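PDB 3B48: uncharacterized protein from Enterococcus faecalis, which probably acts in the phosphoenolpyruvate-dependent phosphorylation of dihydroxyacetone, passing phosphoryl groups along as the DhaM-type component of a dihydroxyacetone kinase complex. Local coordinates for residues D7-S12 / I55-E60; E26-S31 / G105-A110. All coordinates share one frame; numbering follows the deposited sequence.

Contact 1 (D7-S12 / I55-E60)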
loop_
_atom_site.group_PDB
_atom_site.type_symbol
_atom_site.label_atom_id
_atom_site.label_comp_id
_atom_site.label_asym_id
_atom_site.label_seq_id
_atom_site.Cartn_x
_atom_site.Cartn_y
_atom_site.Cartn_z
ATOM N N ASP B 7 4.490 17.910 1.594
ATOM C CA ASP B 7 4.054 17.132 0.451
ATOM C C ASP B 7 4.376 15.671 0.694
ATOM O O ASP B 7 5.425 15.337 1.287
ATOM C CB ASP B 7 4.751 17.591 -0.830
ATOM C CG ASP B 7 4.484 19.038 -1.157
ATOM O OD1 ASP B 7 4.737 19.889 -0.284
ATOM O OD2 ASP B 7 4.058 19.334 -2.301
ATOM N N ILE B 8 3.457 14.818 0.241
ATOM C CA ILE B 8 3.645 13.379 0.206
ATOM C C ILE B 8 3.891 12.933 -1.219
ATOM O O ILE B 8 3.063 13.141 -2.127
ATOM C CB ILE B 8 2.426 12.619 0.766
ATOM C CG1 ILE B 8 2.269 12.879 2.269
ATOM C CG2 ILE B 8 2.544 11.113 0.471
ATOM C CD1 ILE B 8 0.921 12.524 2.804
ATOM N N LEU B 9 5.039 12.307 -1.413
ATOM C CA LEU B 9 5.413 11.805 -2.736
ATOM C C LEU B 9 5.387 10.281 -2.684
ATOM O O LEU B 9 6.070 9.645 -1.838
ATOM C CB LEU B 9 6.783 12.335 -3.195
ATOM C CG LEU B 9 7.085 13.825 -3.457
ATOM C CD1 LEU B 9 6.975 14.724 -2.185
ATOM C CD2 LEU B 9 8.493 13.922 -4.081
ATOM N N LEU B 10 4.563 9.748 -3.590
ATOM C CA LEU B 10 4.195 8.350 -3.673
ATOM C C LEU B 10 4.878 7.736 -4.890
ATOM O O LEU B 10 4.497 8.029 -6.034
ATOM C CB LEU B 10 2.666 8.218 -3.848
ATOM C CG LEU B 10 1.762 8.928 -2.821
ATOM C CD1 LEU B 10 0.330 8.891 -3.327
ATOM C CD2 LEU B 10 1.862 8.194 -1.533
ATOM N N VAL B 11 5.868 6.884 -4.628
ATOM C CA VAL B 11 6.633 6.189 -5.686
ATOM C C VAL B 11 6.277 4.692 -5.796
ATOM O O VAL B 11 6.154 4.006 -4.810
ATOM C CB VAL B 11 8.140 6.401 -5.499
ATOM C CG1 VAL B 11 8.898 5.960 -6.747
ATOM C CG2 VAL B 11 8.391 7.893 -5.139
ATOM N N SER B 12 6.055 4.222 -7.020
ATOM C CA SER B 12 5.701 2.830 -7.220
ATOM C C SER B 12 6.066 2.483 -8.632
ATOM O O SER B 12 6.264 3.382 -9.415
ATOM C CB SER B 12 4.184 2.642 -6.992
ATOM O OG SER B 12 3.780 1.290 -7.131
ATOM N N ILE B 55 12.699 14.346 -8.601
ATOM C CA ILE B 55 13.544 15.519 -8.787
ATOM C C ILE B 55 12.747 16.695 -9.365
ATOM O O ILE B 55 12.715 17.768 -8.769
ATOM C CB ILE B 55 14.815 15.261 -9.691
ATOM C CG1 ILE B 55 15.638 14.030 -9.261
ATOM C CG2 ILE B 55 15.722 16.532 -9.789
ATOM C CD1 ILE B 55 16.133 14.079 -7.877
ATOM N N ASP B 56 12.140 16.513 -10.539
ATOM C CA ASP B 56 11.295 17.549 -11.129
ATOM C C ASP B 56 10.201 18.051 -10.159
ATOM O O ASP B 56 9.997 19.243 -10.031
ATOM C CB ASP B 56 10.646 17.039 -12.408
ATOM C CG ASP B 56 11.631 16.882 -13.560
ATOM O OD1 ASP B 56 12.652 17.624 -13.634
ATOM O OD2 ASP B 56 11.360 16.007 -14.413
ATOM N N THR B 57 9.510 17.138 -9.479
ATOM C CA THR B 57 8.500 17.514 -8.495
ATOM C C THR B 57 9.066 18.428 -7.408
ATOM O O THR B 57 8.519 19.504 -7.169
ATOM C CB THR B 57 7.822 16.261 -7.897
ATOM O OG1 THR B 57 7.193 15.520 -8.956
ATOM C CG2 THR B 57 6.806 16.652 -6.875
ATOM N N ILE B 58 10.174 18.027 -6.785
ATOM C CA ILE B 58 10.868 18.900 -5.825
ATOM C C ILE B 58 11.346 20.230 -6.446
ATOM O O ILE B 58 11.208 21.291 -5.847
ATOM C CB ILE B 58 12.103 18.221 -5.183
ATOM C CG1 ILE B 58 11.818 16.805 -4.641
ATOM C CG2 ILE B 58 12.841 19.190 -4.216
ATOM C CD1 ILE B 58 10.749 16.689 -3.685
ATOM N N ASN B 59 11.900 20.169 -7.646
ATOM C CA ASN B 59 12.348 21.377 -8.317
ATOM C C ASN B 59 11.191 22.318 -8.732
ATOM O O ASN B 59 11.376 23.526 -8.804
ATOM C CB ASN B 59 13.252 21.038 -9.508
ATOM C CG ASN B 59 14.729 20.914 -9.117
ATOM O OD1 ASN B 59 15.207 21.575 -8.187
ATOM N ND2 ASN B 59 15.461 20.080 -9.846
ATOM N N GLU B 60 10.008 21.761 -8.977
ATOM C CA GLU B 60 8.866 22.543 -9.440
ATOM C C GLU B 60 8.038 23.110 -8.277
ATOM O O GLU B 60 7.237 24.023 -8.466
ATOM C CB GLU B 60 7.989 21.713 -10.400
ATOM C CG GLU B 60 8.532 21.696 -11.835
ATOM C CD GLU B 60 8.355 20.359 -12.573
ATOM O OE1 GLU B 60 7.774 19.397 -12.008
ATOM O OE2 GLU B 60 8.813 20.274 -13.738
#
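Thr57 commits its hydroxyl to its own helix: OG1 hydrogen-bonds to the carbonyl O of Lys53, one turn earlier. Its methyl CG2 then meets the strand side chain, 4.3 Å from Leu9 CD2. That same leucine methyl carries the closer touch, with Leu9 CD2 lying 3.6 Å from Ile58 CD1, so one branch of Leu9 serves both helix residues. The Leu9 and Ile58 side chains cross at about a right angle and meet methyl to methyl rather than lying alongside each other. The CB of Ile58 points neither toward the strand nor away from it, and its CG1 branch, anti to its own carbonyl carbon (chi1 -49°), carries CD1 round to Leu9. The contact is small and wholly apolar, with the backbones still 8.7 Å apart between Leu9 CA and Thr57 CA. Phe67 of the adjacent strand 66-71 packs against both Leu9 and Ile58, while Leu39 touches Leu9 and Thr57. Helix 51-60 belongs to the beta-alpha-beta crossover from strand 35-38 to strand 66-71, and here it covers strand 6-11, which runs between those two in the parallel sheet.

Contact 2 (E26-S31 / G105-A110)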
loop_
_atom_site.group_PDB
_atom_site.type_symbol
_atom_site.label_atom_id
_atom_site.label_comp_id
_atom_site.label_asym_id
_atom_site.label_seq_id
_atom_site.Cartn_x
_atom_site.Cartn_y
_atom_site.Cartn_z
ATOM N N GLU B 26 -7.596 11.846 -0.642
ATOM C CA GLU B 26 -8.290 13.123 -0.913
ATOM C C GLU B 26 -9.796 13.035 -0.741
ATOM O O GLU B 26 -10.424 13.955 -0.226
ATOM C CB GLU B 26 -7.969 13.624 -2.313
ATOM C CG GLU B 26 -6.539 14.025 -2.419
ATOM C CD GLU B 26 -6.161 14.495 -3.776
ATOM O OE1 GLU B 26 -6.979 14.390 -4.724
ATOM O OE2 GLU B 26 -5.012 14.974 -3.882
ATOM N N GLN B 27 -10.365 11.909 -1.144
ATOM C CA GLN B 27 -11.794 11.736 -1.081
ATOM C C GLN B 27 -12.221 11.451 0.354
ATOM O O GLN B 27 -13.341 11.766 0.752
ATOM C CB GLN B 27 -12.206 10.634 -2.033
ATOM C CG GLN B 27 -13.492 10.914 -2.801
ATOM C CD GLN B 27 -13.597 12.340 -3.364
ATOM O OE1 GLN B 27 -14.615 13.010 -3.173
ATOM N NE2 GLN B 27 -12.550 12.799 -4.054
HETATM N N MSE B 28 -11.313 10.876 1.137
HETATM C CA MSE B 28 -11.539 10.683 2.558
HETATM C C MSE B 28 -11.393 11.997 3.331
HETATM O O MSE B 28 -11.660 12.034 4.536
HETATM C CB MSE B 28 -10.599 9.619 3.128
HETATM C CG MSE B 28 -10.999 8.209 2.763
HETATM SE SE MSE B 28 -9.712 6.884 3.373
HETATM C CE MSE B 28 -10.355 6.847 5.241
ATOM N N ASN B 29 -10.985 13.061 2.630
ATOM C CA ASN B 29 -10.771 14.384 3.238
ATOM C C ASN B 29 -9.584 14.407 4.222
ATOM O O ASN B 29 -9.495 15.252 5.121
ATOM C CB ASN B 29 -12.070 14.887 3.897
ATOM C CG ASN B 29 -13.196 15.133 2.882
ATOM O OD1 ASN B 29 -12.981 15.729 1.819
ATOM N ND2 ASN B 29 -14.396 14.688 3.217
ATOM N N ALA B 30 -8.674 13.468 4.025
ATOM C CA ALA B 30 -7.483 13.305 4.847
ATOM C C ALA B 30 -6.266 14.132 4.390
ATOM O O ALA B 30 -5.195 14.053 5.005
ATOM C CB ALA B 30 -7.101 11.820 4.911
ATOM N N SER B 31 -6.395 14.918 3.324
ATOM C CA SER B 31 -5.213 15.640 2.843
ATOM C C SER B 31 -5.487 17.130 2.644
ATOM O O SER B 31 -4.991 17.753 1.687
ATOM C CB SER B 31 -4.615 14.955 1.584
ATOM O OG SER B 31 -5.220 15.395 0.382
ATOM N N GLY B 105 1.478 4.123 5.488
ATOM C CA GLY B 105 2.364 5.239 5.874
ATOM C C GLY B 105 1.860 6.592 5.390
ATOM O O GLY B 105 1.677 7.526 6.184
ATOM N N ALA B 106 1.585 6.687 4.089
ATOM C CA ALA B 106 1.111 7.954 3.490
ATOM C C ALA B 106 -0.184 8.473 4.156
ATOM O O ALA B 106 -0.320 9.675 4.457
ATOM C CB ALA B 106 0.919 7.766 1.984
ATOM N N PHE B 107 -1.130 7.561 4.388
ATOM C CA PHE B 107 -2.414 7.936 4.951
ATOM C C PHE B 107 -2.181 8.449 6.358
ATOM O O PHE B 107 -2.750 9.473 6.739
ATOM C CB PHE B 107 -3.441 6.770 4.933
ATOM C CG PHE B 107 -4.688 7.044 5.758
ATOM C CD1 PHE B 107 -5.765 7.768 5.221
ATOM C CD2 PHE B 107 -4.765 6.629 7.085
ATOM C CE1 PHE B 107 -6.886 8.058 5.998
ATOM C CE2 PHE B 107 -5.919 6.888 7.853
ATOM C CZ PHE B 107 -6.970 7.607 7.294
ATOM N N ALA B 108 -1.362 7.720 7.128
ATOM C CA ALA B 108 -0.963 8.142 8.478
ATOM C C ALA B 108 -0.241 9.506 8.450
ATOM O O ALA B 108 -0.635 10.429 9.174
ATOM C CB ALA B 108 -0.109 7.103 9.127
ATOM N N SER B 109 0.783 9.669 7.602
ATOM C CA SER B 109 1.376 11.012 7.459
ATOM C C SER B 109 0.309 12.062 7.150
ATOM O O SER B 109 0.273 13.080 7.784
ATOM C CB SER B 109 2.513 11.044 6.429
ATOM O OG SER B 109 3.657 10.418 6.985
ATOM N N ALA B 110 -0.577 11.792 6.200
ATOM C CA ALA B 110 -1.581 12.788 5.769
ATOM C C ALA B 110 -2.597 13.162 6.840
ATOM O O ALA B 110 -2.996 14.321 6.960
ATOM C CB ALA B 110 -2.301 12.317 4.516
#
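Met28, a selenomethionine in this crystal, and Phe107 make the aromatic part of the contact. SE lies 5.0 Å from the centroid of the Phe107 ring and 54° off the ring normal, an oblique Met-aromatic approach. The two side chains cross at about a right angle. Met28 is bent at its last torsion (chi3 80°), which swings the terminal methyl toward the CE1-CZ side of the ring: CE is 3.8 Å from Phe107 CE1 and nearly as close to CZ. The ring is in place to receive it because Phe107 CG is anti to the backbone N (chi1 168°), which carries the ring from helix 102-113 toward the 26-31 segment.

Purely apolar contact comes from Ala30, whose CB sits 3.9 Å from Phe107 CE1. That ring carbon therefore meets two methyl groups, those of Met28 and Ala30, both coming at it obliquely.

A further touch involves backbone. The carbonyl O of Ala30 lies 3.4 Å from Ala110 CB, and it is also near the carbonyl O of Ala110, at 3.0 Å. The last two atoms are both acceptors, so their closeness is not a bond.

Within the 26-31 segment the chain leaves the helix at Asn29, which has positive phi; one of the two bonds back into the last turn runs from Asn29 N to Glu26 O, 3.0 Å.

At the outer side, Leu73 of the second subunit packs on both Met28 and Phe107, placing the pair next to the dimer interface. Inward, Ile25 touches Ala30 and Ala110. Helix 15-27 ends in a Schellman motif, and the turn beyond it packs against helix 102-113, its neighbour on one face of this alpha/beta fold.

The centres of contacts 1 and 2 are about 16 Å apart, on opposite sides of the chain's centre, with strand 6-11, part of contact 1, facing both. Its residue Leu9 faces helix 51-60, whereas Ile8 and Leu10 reach the other face of the parallel sheet. There Ile8 CD1 lies 3.7 Å from Ala110 CB, which joins the two contacts directly. Along the chain the segments alternate: 7-12, 26-31, 55-60, then 105-110. The two contacts are therefore interleaved, tying early and late parts of the chain into one three-layer alpha/beta/alpha unit. The touching residues of contact 1 are mostly buried, whereas in contact 2 the touching pair Met28 and Phe107 itself packs on the second subunit.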